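PDB 4XDY: ketol-acid reductoisomerase, which catalyses the magnesium-dependent alkyl migration and NADH-dependent reduction of 2-acetolactate to 2,3-dihydroxy-isovalerate in branched-chain amino acid biosynthesis. Local coordinates for residues C34-I40 / K174-W178. Sequence-based numbering, arbitrary orientation.
Sequences CLKDSGI and KAMHW
Two helix C-termini of the Rossmann domain meet where Ser-38, just past helix 26-37, touches Ala-175, the last residue of helix 165-175, and His-177 beyond it. The hydroxyl OG of Ser-38 donates a short hydrogen bond of 2.6 Å to the carbonyl O of Ala-175, lying in the carbonyl plane with a C=O...donor angle of 146°. Its chi1 of -74° sets OG beside the backbone N and anti to the carbonyl carbon, which turns the hydroxyl onto the other helix end. The same OG is hydrogen-bonded to the OH of Tyr-145 in helix 138-146, and the Tyr-145 ring stacks with that of His-177. A water at the edge of the imidazole, in its plane, lies 2.8 Å from His-177 NE2 and gives a weak bond to Ser-38 OG. Replacing Ser-38 by alanine is likely to leave the Ala-175 carbonyl without this donor and Tyr-145 OH without its serine partner.

Both helices finish in Schellman motifs, with Gly-39 and His-177 at the positive-phi positions; helix 26-37 is the one that follows the first strand of the dinucleotide-binding fold and begins at the NAD-binding loop. In the first motif, Ile-40 N bonds to Leu-35 O at 2.9 Å, and the turn brings Ile-40 alongside Ala-175, with CG1 4.1 Å from the Ala-175 CB. Leu-35 CD2 reaches the same methyl from another direction.

The apolar packing continues toward Met-176. Leu-35 crosses Met-176 at a slant, its CD2 3.8 Å from Met-176 CG, while Cys-34 CB touches that methylene at 4.2 Å. Bent at chi3 (-69°), the methionine carries its CE over one face of the Trp-178 ring, 3.4 Å above the plane and offset toward the rim; both side chains also rest on Val-132 of strand 128-134.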
ATOM      1  N   CYS A  34      19.026  -9.277 -11.711  1.00 23.39           N
ATOM      2  CA  CYS A  34      19.417  -7.882 -11.885  1.00 24.03           C
ATOM      3  C   CYS A  34      20.937  -7.792 -12.143  1.00 24.70           C
ATOM      4  O   CYS A  34      21.372  -6.984 -12.979  1.00 25.61           O
ATOM      5  CB  CYS A  34      18.988  -7.018 -10.668  1.00 24.39           C
ATOM      6  SG  CYS A  34      17.180  -6.932 -10.498  1.00 25.44           S
ATOM      7  N   LEU A  35      21.703  -8.582 -11.407  1.00 24.44           N
ATOM      8  CA  LEU A  35      23.133  -8.621 -11.557  1.00 26.25           C
ATOM      9  C   LEU A  35      23.506  -9.121 -12.987  1.00 27.48           C
ATOM     10  O   LEU A  35      24.316  -8.496 -13.682  1.00 27.28           O
ATOM     11  CB  LEU A  35      23.785  -9.504 -10.542  1.00 24.65           C
ATOM     12  CG  LEU A  35      23.883  -8.924  -9.104  1.00 27.20           C
ATOM     13  CD1 LEU A  35      24.230 -10.062  -8.115  1.00 24.48           C
ATOM     14  CD2 LEU A  35      24.904  -7.821  -8.974  1.00 25.07           C
ATOM     15  N   LYS A  36      22.876 -10.207 -13.386  1.00 29.24           N
ATOM     16  CA  LYS A  36      23.143 -10.752 -14.746  1.00 31.84           C
ATOM     17  C   LYS A  36      22.768  -9.744 -15.866  1.00 31.25           C
ATOM     18  O   LYS A  36      23.550  -9.491 -16.777  1.00 33.54           O
ATOM     19  CB  LYS A  36      22.494 -12.106 -14.914  1.00 35.45           C
ATOM     20  CG  LYS A  36      22.774 -12.645 -16.347  1.00 39.23           C
ATOM     21  CD  LYS A  36      22.420 -14.107 -16.565  1.00 43.67           C
ATOM     22  CE  LYS A  36      20.925 -14.399 -16.695  1.00 44.65           C
ATOM     23  NZ  LYS A  36      20.175 -13.891 -17.893  1.00 45.97           N
ATOM     24  N   ASP A  37      21.641  -9.069 -15.724  1.00 31.15           N
ATOM     25  CA  ASP A  37      21.179  -8.059 -16.644  1.00 29.72           C
ATOM     26  C   ASP A  37      22.107  -6.855 -16.723  1.00 32.25           C
ATOM     27  O   ASP A  37      22.149  -6.236 -17.757  1.00 29.88           O
ATOM     28  CB  ASP A  37      19.755  -7.532 -16.307  1.00 31.58           C
ATOM     29  CG  ASP A  37      18.628  -8.506 -16.651  1.00 34.75           C
ATOM     30  OD1 ASP A  37      18.898  -9.611 -17.147  1.00 32.50           O
ATOM     31  OD2 ASP A  37      17.446  -8.161 -16.351  1.00 31.67           O
ATOM     32  N   SER A  38      22.852  -6.537 -15.648  1.00 27.06           N
ATOM     33  CA  SER A  38      23.818  -5.471 -15.585  1.00 29.24           C
ATOM     34  C   SER A  38      25.198  -5.939 -16.029  1.00 31.28           C
ATOM     35  O   SER A  38      26.116  -5.172 -15.960  1.00 32.06           O
ATOM     36  CB  SER A  38      23.876  -4.934 -14.136  1.00 27.26           C
ATOM     37  OG  SER A  38      22.690  -4.188 -13.942  1.00 26.71           O
ATOM     38  N   GLY A  39      25.335  -7.179 -16.486  1.00 30.97           N
ATOM     39  CA  GLY A  39      26.580  -7.623 -17.053  1.00 29.78           C
ATOM     40  C   GLY A  39      27.483  -8.238 -16.060  1.00 32.33           C
ATOM     41  O   GLY A  39      28.621  -8.489 -16.382  1.00 29.33           O
ATOM     42  N   ILE A  40      27.012  -8.575 -14.846  1.00 28.78           N
ATOM     43  CA  ILE A  40      27.907  -9.207 -13.853  1.00 28.07           C
ATOM     44  C   ILE A  40      27.858 -10.705 -14.010  1.00 27.05           C
ATOM     45  O   ILE A  40      26.818 -11.250 -14.322  1.00 33.01           O
ATOM     46  CB  ILE A  40      27.538  -8.778 -12.374  1.00 28.14           C
ATOM     47  CG1 ILE A  40      27.406  -7.231 -12.264  1.00 30.67           C
ATOM     48  CG2 ILE A  40      28.454  -9.435 -11.335  1.00 30.78           C
ATOM     49  CD1 ILE A  40      28.480  -6.380 -12.952  1.00 32.73           C
ATOM     50  N   LYS A 174      24.878  -0.722  -6.856  1.00 22.56           N
ATOM     51  CA  LYS A 174      24.748   0.082  -8.071  1.00 22.29           C
ATOM     52  C   LYS A 174      24.377  -0.788  -9.285  1.00 21.75           C
ATOM     53  O   LYS A 174      23.523  -0.408 -10.086  1.00 24.06           O
ATOM     54  CB  LYS A 174      26.067   0.838  -8.351  1.00 22.90           C
ATOM     55  CG  LYS A 174      25.867   1.710  -9.617  1.00 27.22           C
ATOM     56  CD  LYS A 174      27.004   2.621  -9.989  1.00 36.06           C
ATOM     57  CE  LYS A 174      26.538   3.455 -11.207  1.00 34.99           C
ATOM     58  NZ  LYS A 174      27.496   4.562 -11.232  1.00 37.02           N
ATOM     59  N   ALA A 175      25.060  -1.913  -9.424  1.00 24.20           N
ATOM     60  CA  ALA A 175      24.767  -2.895 -10.496  1.00 22.27           C
ATOM     61  C   ALA A 175      23.275  -3.399 -10.413  1.00 25.35           C
ATOM     62  O   ALA A 175      22.610  -3.671 -11.426  1.00 24.50           O
ATOM     63  CB  ALA A 175      25.705  -4.041 -10.423  1.00 22.61           C
ATOM     64  N   MET A 176      22.759  -3.495  -9.176  1.00 24.62           N
ATOM     65  CA  MET A 176      21.309  -3.843  -8.978  1.00 22.84           C
ATOM     66  C   MET A 176      20.382  -2.672  -9.033  1.00 23.08           C
ATOM     67  O   MET A 176      19.152  -2.837  -8.951  1.00 24.70           O
ATOM     68  CB  MET A 176      21.118  -4.667  -7.681  1.00 22.47           C
ATOM     69  CG  MET A 176      21.788  -6.007  -7.770  1.00 23.28           C
ATOM     70  SD  MET A 176      21.579  -7.151  -6.404  1.00 22.54           S
ATOM     71  CE  MET A 176      22.531  -6.329  -5.127  1.00 22.49           C
ATOM     72  N   HIS A 177      20.937  -1.472  -9.272  1.00 22.82           N
ATOM     73  CA  HIS A 177      20.170  -0.233  -9.473  1.00 24.45           C
ATOM     74  C   HIS A 177      19.447   0.301  -8.217  1.00 22.70           C
ATOM     75  O   HIS A 177      18.550   1.174  -8.301  1.00 23.91           O
ATOM     76  CB  HIS A 177      19.189  -0.357 -10.633  1.00 26.33           C
ATOM     77  CG  HIS A 177      19.835  -0.597 -11.984  1.00 26.48           C
ATOM     78  ND1 HIS A 177      19.111  -0.570 -13.153  1.00 28.57           N
ATOM     79  CD2 HIS A 177      21.114  -0.867 -12.343  1.00 28.06           C
ATOM     80  CE1 HIS A 177      19.920  -0.815 -14.181  1.00 29.42           C
ATOM     81  NE2 HIS A 177      21.125  -1.054 -13.716  1.00 27.06           N
ATOM     82  N   TRP A 178      19.847  -0.194  -7.057  1.00 23.14           N
ATOM     83  CA  TRP A 178      19.239   0.259  -5.793  1.00 19.98           C
ATOM     84  C   TRP A 178      19.649   1.709  -5.529  1.00 21.55           C
ATOM     85  O   TRP A 178      18.961   2.444  -4.890  1.00 21.93           O
ATOM     86  CB  TRP A 178      19.697  -0.584  -4.615  1.00 18.96           C
ATOM     87  CG  TRP A 178      19.334  -2.068  -4.641  1.00 18.94           C
ATOM     88  CD1 TRP A 178      18.625  -2.738  -5.596  1.00 20.42           C
ATOM     89  CD2 TRP A 178      19.781  -3.050  -3.719  1.00 19.13           C
ATOM     90  NE1 TRP A 178      18.608  -4.090  -5.339  1.00 19.15           N
ATOM     91  CE2 TRP A 178      19.287  -4.315  -4.180  1.00 21.11           C
ATOM     92  CE3 TRP A 178      20.548  -3.013  -2.570  1.00 20.33           C
ATOM     93  CZ2 TRP A 178      19.576  -5.510  -3.517  1.00 21.32           C
ATOM     94  CZ3 TRP A 178      20.813  -4.191  -1.922  1.00 21.07           C
ATOM     95  CH2 TRP A 178      20.319  -5.410  -2.403  1.00 22.24           C
TER
HETATM   96  O   HOH W   1      23.680  -1.086 -14.747  1.00 41.89           O